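Local coordinates for phenylacetaldehyde dehydrogenase (Burkholderia cenocepacia, PDB 4O5H), which probably catalyses the NAD+-dependent oxidation of phenylacetaldehyde to phenylacetate, as a member of the aldehyde dehydrogenase family, at residues A18-L27 and R110-L118; L27-I35 and I59-D69. One frame throughout, in Å; residues are numbered along the deposited sequence. Where two conformers were deposited one is given.

How the interactions relate
Interactions 1 and 2 lie on the same side of the chain's centre, with their own centres about 18 Å apart, and both hang on helix 21-28. Leu-27 belongs to both: one methyl of its side chain meets helix 109-120 in interaction 1, the other meets strand 57-63 in interaction 2. Along the chain, 27-35 continues directly from 18-27, sharing Leu-27, and 59-69 follows later; both precede 110-118, so the longer-range contact brackets the shorter one. Helix 215-227 borders both, touched by Phe-26 and Ile-115 in one and by Lys-31 and Val-62 in the other. Together they fasten the N-terminal helix and the segment after it onto the aldehyde dehydrogenase fold, near the bound sodium ion.

Interaction 1 of 2, residues A18-L27 and R110-L118; sequences ALLDATRAFL and RELAEIESL
Glu-114 OE1 takes two hydrogen bonds from the start of helix 21-28. The backbone N of Leu-20, the N-cap residue, reaches the syn lone pair of Glu-114 OE1 at 2.9 Å and nearly straight (165°). Thr-23 OG1 donates to Glu-114 OE1 at 2.6 Å from the anti side, tilted somewhat out of the carboxylate plane. Within its own helix, Glu-114 OE2 is held by Arg-110 NE in a 2.8 Å salt bridge; a bend at chi2 (62°) brings the guanidinium edge round to it. One turn back, Glu-111 OE2 is bridged by a water to Ala-22 O and also salt-bridged to Arg-219 of helix 215-227.

Around these bonds the axes of 21-27 and 110-118 approach to 9.1 Å and cross at 50°, with Thr-23 as a knob in the hole formed by Glu-111, Glu-114, Ile-115 and Leu-118. Leu-20 CD1 lies on Arg-110 CG, 3.5 Å away. Past Thr-23, Leu-118 CD1 meets Leu-19 CD1 tip to tip and also touches Leu-27 CD1, and Ile-115 CD1 reaches Phe-26 CD2 at 3.7 Å. With both oxygens bonded and an arginine alongside, buried Glu-114 probably stays ionised, and it anchors the first turn of the N-terminal helix to helix 109-120.

Interaction 2 of 2, residues L27-I35 and I59-D69; sequences LAKPKQMLI and IARVPEADERD
Lys-31 and Met-33 pack against the outgoing strand of the β-hairpin 47-52/57-63; strand 57-63 carries a classic beta bulge, where Ile-59 and Ala-60 both face Val-50. The incoming chain leaves helix 21-28, runs beside the hairpin and enters strand 33-35. Lys-31 is the first bump. Its CB and CG lie against the Arg-61 carbonyl, with Lys-31 CG 3.2 Å from Arg-61 O, and the same two carbons touch Val-62 CG1, the two side chains crossing at a slant. Bends at chi2 (-67°) and chi4 (-62°) fold the chain back, so the ammonium settles beside the Ala-60 methyl. There NZ donates to Lys-29 O, nearly in line with the C=O, and to Leu-27 O from above the carbonyl plane. The lysine thus reaches back to bind carbonyls at and just beyond the end of the helix it follows, and it also makes a cation-pi contact with Phe-26.

Waters bridge the two segments: one joins Lys-31 NZ to Arg-61 N, another Lys-31 N to Arg-61 O. At the helix end, Leu-27 CD2 approaches Ile-59 CD1, on the sodium side of the contact.

Further along, the Pro-63 ring fits into the hollow between the Lys-31 carbonyl, Gln-32 CA and the Met-33 side chain. Met-33 slides past it in the opposite direction, Met-33 CG lying 3.8 Å from Pro-63 CB. The turn at chi3 (-77°) then sends the methyl into a dip lined by Pro-63 and Asp-69. This aspartate belongs to the capping box that opens helix 67-82: its OD2 accepts from Asp-66 N, while OD1 takes Ala-43 N. Between proline and helix, Met-33 SD rests 3.8 Å from Ala-65 CB.

Interaction 1 of 2, residues A18-L27 and R110-L118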
loop_
_atom_site.group_PDB
_atom_site.type_symbol
_atom_site.label_atom_id
_atom_site.label_comp_id
_atom_site.label_asym_id
_atom_site.label_seq_id
_atom_site.Cartn_x
_atom_site.Cartn_y
_atom_site.Cartn_z
ATOM N N ALA A 18 -11.603 30.063 32.631
ATOM C CA ALA A 18 -11.649 29.029 33.657
ATOM C C ALA A 18 -11.367 27.673 33.035
ATOM O O ALA A 18 -11.663 27.439 31.886
ATOM C CB ALA A 18 -13.008 29.018 34.337
ATOM N N LEU A 19 -10.795 26.778 33.820
ATOM C CA LEU A 19 -10.530 25.432 33.383
ATOM C C LEU A 19 -11.221 24.507 34.346
ATOM O O LEU A 19 -11.351 24.828 35.516
ATOM C CB LEU A 19 -9.038 25.148 33.447
ATOM C CG LEU A 19 -8.136 25.880 32.474
ATOM C CD1 LEU A 19 -6.707 25.494 32.740
ATOM C CD2 LEU A 19 -8.519 25.542 31.051
ATOM N N LEU A 20 -11.602 23.329 33.861
ATOM C CA LEU A 20 -12.130 22.318 34.753
ATOM C C LEU A 20 -11.069 21.964 35.773
ATOM O O LEU A 20 -9.865 21.940 35.473
ATOM C CB LEU A 20 -12.567 21.060 33.984
ATOM C CG LEU A 20 -13.768 21.205 33.048
ATOM C CD1 LEU A 20 -13.980 19.900 32.326
ATOM C CD2 LEU A 20 -15.028 21.578 33.800
ATOM N N ASP A 21 -11.526 21.597 36.960
ATOM C CA ASP A 21 -10.643 21.007 37.953
ATOM C C ASP A 21 -9.861 19.818 37.394
ATOM O O ASP A 21 -8.653 19.671 37.675
ATOM C CB ASP A 21 -11.433 20.562 39.186
ATOM C CG ASP A 21 -11.950 21.724 40.014
ATOM O OD1 ASP A 21 -11.550 22.897 39.795
ATOM O OD2 ASP A 21 -12.760 21.447 40.940
ATOM N N ALA A 22 -10.520 18.951 36.619
ATOM C CA ALA A 22 -9.851 17.763 36.087
ATOM C C ALA A 22 -8.673 18.166 35.178
ATOM O O ALA A 22 -7.626 17.517 35.199
ATOM C CB ALA A 22 -10.827 16.856 35.334
ATOM N N THR A 23 -8.888 19.192 34.366
ATOM C CA THR A 23 -7.912 19.682 33.427
ATOM C C THR A 23 -6.705 20.188 34.202
ATOM O O THR A 23 -5.561 19.848 33.887
ATOM C CB THR A 23 -8.485 20.832 32.571
ATOM O OG1 THR A 23 -9.673 20.403 31.885
ATOM C CG2 THR A 23 -7.448 21.303 31.548
ATOM N N ARG A 24 -6.967 20.968 35.248
ATOM C CA ARG A 24 -5.901 21.491 36.097
ATOM C C ARG A 24 -5.103 20.352 36.752
ATOM O O ARG A 24 -3.879 20.379 36.790
ATOM C CB ARG A 24 -6.452 22.484 37.146
ATOM C CG ARG A 24 -6.785 23.849 36.541
ATOM C CD ARG A 24 -7.075 24.904 37.622
ATOM N NE ARG A 24 -7.861 26.025 37.111
ATOM C CZ ARG A 24 -7.381 27.020 36.362
ATOM N NH1 ARG A 24 -6.094 27.069 36.024
ATOM N NH2 ARG A 24 -8.202 27.968 35.945
ATOM N N ALA A 25 -5.794 19.354 37.255
ATOM C CA ALA A 25 -5.129 18.208 37.888
ATOM C C ALA A 25 -4.258 17.458 36.897
ATOM O O ALA A 25 -3.169 17.015 37.236
ATOM C CB ALA A 25 -6.160 17.243 38.508
ATOM N N PHE A 26 -4.763 17.267 35.682
ATOM C CA PHE A 26 -3.981 16.572 34.691
ATOM C C PHE A 26 -2.722 17.365 34.360
ATOM O O PHE A 26 -1.647 16.800 34.276
ATOM C CB PHE A 26 -4.806 16.343 33.419
ATOM C CG PHE A 26 -4.026 15.695 32.306
ATOM C CD1 PHE A 26 -3.766 14.342 32.303
ATOM C CD2 PHE A 26 -3.573 16.451 31.263
ATOM C CE1 PHE A 26 -3.047 13.748 31.279
ATOM C CE2 PHE A 26 -2.868 15.872 30.216
ATOM C CZ PHE A 26 -2.619 14.514 30.220
ATOM N N LEU A 27 -2.858 18.671 34.192
ATOM C CA LEU A 27 -1.689 19.496 33.910
ATOM C C LEU A 27 -0.659 19.518 35.035
ATOM O O LEU A 27 0.537 19.527 34.781
ATOM C CB LEU A 27 -2.088 20.922 33.590
ATOM C CG LEU A 27 -2.890 21.103 32.302
ATOM C CD1 LEU A 27 -3.343 22.556 32.196
ATOM C CD2 LEU A 27 -2.093 20.694 31.093
ATOM N N ARG A 110 -15.255 17.719 27.636
ATOM C CA ARG A 110 -14.803 19.110 27.898
ATOM C C ARG A 110 -13.343 19.155 28.344
ATOM O O ARG A 110 -12.570 19.958 27.852
ATOM C CB ARG A 110 -15.666 19.787 28.948
ATOM C CG ARG A 110 -15.223 21.182 29.282
ATOM C CD ARG A 110 -15.291 22.136 28.077
ATOM N NE ARG A 110 -14.691 23.427 28.404
ATOM C CZ ARG A 110 -14.853 24.535 27.690
ATOM N NH1 ARG A 110 -15.552 24.510 26.585
ATOM N NH2 ARG A 110 -14.317 25.676 28.088
ATOM N N GLU A 111 -12.956 18.245 29.250
ATOM C CA GLU A 111 -11.573 18.184 29.675
ATOM C C GLU A 111 -10.622 17.913 28.494
ATOM O O GLU A 111 -9.608 18.557 28.338
ATOM C CB GLU A 111 -11.388 17.056 30.712
ATOM C CG GLU A 111 -9.950 16.911 31.153
ATOM C CD GLU A 111 -9.717 15.661 31.978
ATOM O OE1 GLU A 111 -10.697 14.912 32.254
ATOM O OE2 GLU A 111 -8.540 15.417 32.287
ATOM N N LEU A 112 -10.970 16.942 27.668
ATOM C CA LEU A 112 -10.154 16.655 26.482
ATOM C C LEU A 112 -10.051 17.833 25.557
ATOM O O LEU A 112 -8.979 18.105 25.010
ATOM C CB LEU A 112 -10.719 15.441 25.730
ATOM C CG LEU A 112 -10.474 14.072 26.439
ATOM C CD1 LEU A 112 -11.339 12.978 25.845
ATOM C CD2 LEU A 112 -9.025 13.706 26.333
ATOM N N ALA A 113 -11.143 18.567 25.401
ATOM C CA ALA A 113 -11.147 19.772 24.561
ATOM C C ALA A 113 -10.259 20.860 25.130
ATOM O O ALA A 113 -9.523 21.502 24.402
ATOM C CB ALA A 113 -12.553 20.304 24.387
ATOM N N GLU A 114 -10.309 21.055 26.439
ATOM C CA GLU A 114 -9.434 22.054 27.093
ATOM C C GLU A 114 -7.944 21.674 26.930
ATOM O O GLU A 114 -7.109 22.523 26.613
ATOM C CB GLU A 114 -9.801 22.201 28.588
ATOM C CG GLU A 114 -11.181 22.852 28.769
ATOM C CD GLU A 114 -11.617 23.067 30.197
ATOM O OE1 GLU A 114 -10.935 22.604 31.144
ATOM O OE2 GLU A 114 -12.683 23.720 30.357
ATOM N N ILE A 115 -7.632 20.406 27.148
ATOM C CA ILE A 115 -6.268 19.963 27.011
ATOM C C ILE A 115 -5.833 20.235 25.584
ATOM O O ILE A 115 -4.734 20.749 25.336
ATOM C CB ILE A 115 -6.136 18.431 27.323
ATOM C CG1 ILE A 115 -6.380 18.193 28.788
ATOM C CG2 ILE A 115 -4.773 17.902 26.899
ATOM C CD1 ILE A 115 -6.614 16.747 29.162
ATOM N N GLU A 116 -6.675 19.857 24.635
ATOM C CA GLU A 116 -6.321 20.014 23.237
ATOM C C GLU A 116 -6.146 21.485 22.871
ATOM O O GLU A 116 -5.193 21.848 22.150
ATOM C CB GLU A 116 -7.378 19.391 22.340
ATOM C CG GLU A 116 -6.907 19.151 20.932
ATOM C CD GLU A 116 -6.165 17.828 20.774
ATOM O OE1 GLU A 116 -5.230 17.558 21.579
ATOM O OE2 GLU A 116 -6.544 17.058 19.882
ATOM N N SER A 117 -7.029 22.339 23.379
ATOM C CA SER A 117 -6.938 23.774 23.095
ATOM C C SER A 117 -5.650 24.365 23.693
ATOM O O SER A 117 -4.973 25.172 23.042
ATOM C CB SER A 117 -8.161 24.489 23.664
ATOM O OG SER A 117 -8.111 25.857 23.404
ATOM N N LEU A 118 -5.312 23.962 24.914
ATOM C CA LEU A 118 -4.105 24.486 25.546
ATOM C C LEU A 118 -2.822 24.028 24.850
ATOM O O LEU A 118 -1.833 24.754 24.818
ATOM C CB LEU A 118 -4.051 24.106 27.032
ATOM C CG LEU A 118 -5.143 24.732 27.894
ATOM C CD1 LEU A 118 -5.197 24.104 29.282
ATOM C CD2 LEU A 118 -4.941 26.235 28.001
HETATM O O HOH W 1 -7.919 14.594 34.614
#

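Interaction 2 of 2, residues L27-I35 and I59-D69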
loop_
_atom_site.group_PDB
_atom_site.type_symbol
_atom_site.label_atom_id
_atom_site.label_comp_id
_atom_site.label_asym_id
_atom_site.label_seq_id
_atom_site.Cartn_x
_atom_site.Cartn_y
_atom_site.Cartn_z
ATOM N N LEU A 27 -2.858 18.671 34.192
ATOM C CA LEU A 27 -1.689 19.496 33.910
ATOM C C LEU A 27 -0.659 19.518 35.035
ATOM O O LEU A 27 0.537 19.527 34.781
ATOM C CB LEU A 27 -2.088 20.922 33.590
ATOM C CG LEU A 27 -2.890 21.103 32.302
ATOM C CD1 LEU A 27 -3.343 22.556 32.196
ATOM C CD2 LEU A 27 -2.093 20.694 31.093
ATOM N N ALA A 28 -1.123 19.544 36.263
ATOM C CA ALA A 28 -0.216 19.650 37.408
ATOM C C ALA A 28 0.601 18.374 37.663
ATOM O O ALA A 28 1.690 18.460 38.143
ATOM C CB ALA A 28 -0.995 19.997 38.657
ATOM N N LYS A 29 0.081 17.200 37.357
ATOM C CA LYS A 29 0.758 15.986 37.789
ATOM C C LYS A 29 1.869 15.555 36.820
ATOM O O LYS A 29 1.811 15.851 35.624
ATOM C CB LYS A 29 -0.255 14.857 37.954
ATOM C CG LYS A 29 -0.635 14.214 36.635
ATOM C CD LYS A 29 -1.838 13.312 36.751
ATOM C CE LYS A 29 -2.074 12.639 35.412
ATOM N NZ LYS A 29 -3.167 11.659 35.473
ATOM N N PRO A 30 2.819 14.763 37.300
ATOM C CA PRO A 30 3.892 14.263 36.441
ATOM C C PRO A 30 3.393 13.377 35.309
ATOM O O PRO A 30 2.468 12.628 35.492
ATOM C CB PRO A 30 4.753 13.439 37.395
ATOM C CG PRO A 30 4.465 14.022 38.729
ATOM C CD PRO A 30 3.017 14.357 38.703
ATOM N N LYS A 31 3.922 13.569 34.108
ATOM C CA LYS A 31 3.456 12.846 32.900
ATOM C C LYS A 31 4.443 11.751 32.604
ATOM O O LYS A 31 5.657 11.971 32.672
ATOM C CB LYS A 31 3.424 13.745 31.643
ATOM C CG LYS A 31 2.745 15.092 31.811
ATOM C CD LYS A 31 1.252 14.997 32.047
ATOM C CE LYS A 31 0.734 16.409 32.170
ATOM N NZ LYS A 31 1.290 17.198 33.316
ATOM N N GLN A 32 3.919 10.628 32.144
ATOM C CA GLN A 32 4.733 9.491 31.749
ATOM C C GLN A 32 4.228 8.867 30.445
ATOM O O GLN A 32 3.093 9.096 30.041
ATOM C CB GLN A 32 4.692 8.464 32.862
ATOM C CG GLN A 32 5.298 8.979 34.145
ATOM C CD GLN A 32 5.393 7.919 35.166
ATOM O OE1 GLN A 32 4.375 7.401 35.635
ATOM N NE2 GLN A 32 6.622 7.542 35.512
ATOM N N MET A 33 5.080 8.059 29.822
ATOM C CA MET A 33 4.694 7.249 28.661
ATOM C C MET A 33 3.962 5.988 29.128
ATOM O O MET A 33 4.171 5.533 30.235
ATOM C CB MET A 33 5.931 6.790 27.893
ATOM C CG MET A 33 6.709 7.924 27.326
ATOM S SD MET A 33 8.125 7.402 26.387
ATOM C CE MET A 33 9.335 6.937 27.639
ATOM N N LEU A 34 3.206 5.379 28.230
ATOM C CA LEU A 34 2.560 4.096 28.506
ATOM C C LEU A 34 3.281 2.997 27.739
ATOM O O LEU A 34 3.191 2.938 26.495
ATOM C CB LEU A 34 1.091 4.160 28.090
ATOM C CG LEU A 34 0.304 2.850 28.237
ATOM C CD1 LEU A 34 0.319 2.390 29.674
ATOM C CD2 LEU A 34 -1.121 3.027 27.770
ATOM N N ILE A 35 4.044 2.189 28.452
ATOM C CA ILE A 35 4.862 1.163 27.829
ATOM C C ILE A 35 4.525 -0.179 28.460
ATOM O O ILE A 35 4.892 -0.458 29.610
ATOM C CB ILE A 35 6.362 1.487 27.962
ATOM C CG1 ILE A 35 6.618 2.788 27.232
ATOM C CG2 ILE A 35 7.235 0.365 27.385
ATOM C CD1 ILE A 35 8.022 3.296 27.302
ATOM N N ILE A 59 3.475 24.581 29.979
ATOM C CA ILE A 59 2.359 24.115 30.789
ATOM C C ILE A 59 2.563 22.703 31.356
ATOM O O ILE A 59 1.782 22.263 32.186
ATOM C CB ILE A 59 1.006 24.175 29.997
ATOM C CG1 ILE A 59 1.086 23.415 28.665
ATOM C CG2 ILE A 59 0.642 25.622 29.733
ATOM C CD1 ILE A 59 -0.234 23.167 27.958
ATOM N N ALA A 60 3.523 21.966 30.818
ATOM C CA ALA A 60 3.756 20.588 31.194
ATOM C C ALA A 60 5.102 20.171 30.643
ATOM O O ALA A 60 5.680 20.863 29.817
ATOM C CB ALA A 60 2.665 19.648 30.633
ATOM N N ARG A 61 5.547 18.999 31.080
ATOM C CA ARG A 61 6.700 18.321 30.521
ATOM C C ARG A 61 6.376 16.847 30.323
ATOM O O ARG A 61 5.694 16.242 31.133
ATOM C CB ARG A 61 7.872 18.457 31.462
ATOM C CG ARG A 61 8.203 19.905 31.807
ATOM C CD ARG A 61 9.277 19.977 32.858
ATOM N NE ARG A 61 10.587 19.698 32.292
ATOM C CZ ARG A 61 11.702 19.508 33.014
ATOM N NH1 ARG A 61 11.675 19.568 34.358
ATOM N NH2 ARG A 61 12.861 19.258 32.388
ATOM N N VAL A 62 6.869 16.267 29.247
ATOM C CA VAL A 62 6.648 14.834 28.976
ATOM C C VAL A 62 7.991 14.152 28.703
ATOM O O VAL A 62 8.981 14.838 28.387
ATOM C CB VAL A 62 5.680 14.600 27.804
ATOM C CG1 VAL A 62 4.342 15.269 28.089
ATOM C CG2 VAL A 62 6.277 15.062 26.485
ATOM N N PRO A 63 8.041 12.805 28.797
ATOM C CA PRO A 63 9.276 12.149 28.471
ATOM C C PRO A 63 9.745 12.381 27.047
ATOM O O PRO A 63 8.933 12.426 26.119
ATOM C CB PRO A 63 8.980 10.676 28.709
ATOM C CG PRO A 63 7.905 10.708 29.761
ATOM C CD PRO A 63 7.047 11.858 29.294
ATOM N N GLU A 64 11.067 12.465 26.906
ATOM C CA GLU A 64 11.732 12.497 25.618
ATOM C C GLU A 64 12.361 11.118 25.324
ATOM O O GLU A 64 13.496 10.839 25.715
ATOM C CB GLU A 64 12.809 13.572 25.631
ATOM C CG GLU A 64 13.433 13.748 24.259
ATOM C CD GLU A 64 14.868 14.196 24.284
ATOM O OE1 GLU A 64 15.287 15.031 25.099
ATOM O OE2 GLU A 64 15.583 13.689 23.453
ATOM N N ALA A 65 11.612 10.272 24.619
ATOM C CA ALA A 65 12.010 8.875 24.375
ATOM C C ALA A 65 13.121 8.789 23.365
ATOM O O ALA A 65 13.172 9.579 22.452
ATOM C CB ALA A 65 10.839 8.076 23.861
ATOM N N ASP A 66 14.030 7.849 23.567
ATOM C CA ASP A 66 14.998 7.498 22.527
ATOM C C ASP A 66 14.667 6.100 21.991
ATOM O O ASP A 66 13.605 5.526 22.310
ATOM C CB ASP A 66 16.467 7.716 22.990
ATOM C CG ASP A 66 16.948 6.697 24.041
ATOM O OD1 ASP A 66 16.312 5.673 24.294
ATOM O OD2 ASP A 66 18.005 6.921 24.654
ATOM N N GLU A 67 15.566 5.571 21.186
ATOM C CA GLU A 67 15.412 4.286 20.560
ATOM C C GLU A 67 15.176 3.150 21.574
ATOM O O GLU A 67 14.386 2.220 21.307
ATOM C CB GLU A 67 16.666 4.008 19.694
ATOM C CG GLU A 67 16.491 2.830 18.770
ATOM C CD GLU A 67 17.529 2.796 17.628
ATOM O OE1 GLU A 67 18.728 3.025 17.923
ATOM O OE2 GLU A 67 17.145 2.512 16.442
ATOM N N ARG A 68 15.803 3.231 22.742
ATOM C CA ARG A 68 15.648 2.192 23.779
ATOM C C ARG A 68 14.201 2.119 24.225
ATOM O O ARG A 68 13.633 1.046 24.357
ATOM C CB ARG A 68 16.484 2.499 25.038
ATOM C CG ARG A 68 17.978 2.526 24.845
ATOM C CD ARG A 68 18.694 3.029 26.113
ATOM N NE ARG A 68 18.597 4.477 26.265
ATOM C CZ ARG A 68 19.144 5.176 27.255
ATOM N NH1 ARG A 68 19.822 4.574 28.233
ATOM N NH2 ARG A 68 19.014 6.495 27.280
ATOM N N ASP A 69 13.606 3.279 24.466
ATOM C CA ASP A 69 12.225 3.319 24.942
ATOM C C ASP A 69 11.268 2.814 23.851
ATOM O O ASP A 69 10.304 2.086 24.124
ATOM C CB ASP A 69 11.836 4.738 25.405
ATOM C CG ASP A 69 12.853 5.326 26.376
ATOM O OD1 ASP A 69 13.052 4.748 27.481
ATOM O OD2 ASP A 69 13.485 6.332 26.027
HETATM O O HOH W 2 3.896 18.107 33.567
HETATM O O HOH W 3 7.844 13.697 31.917
HETATM O O HOH W 4 5.654 15.676 33.832
#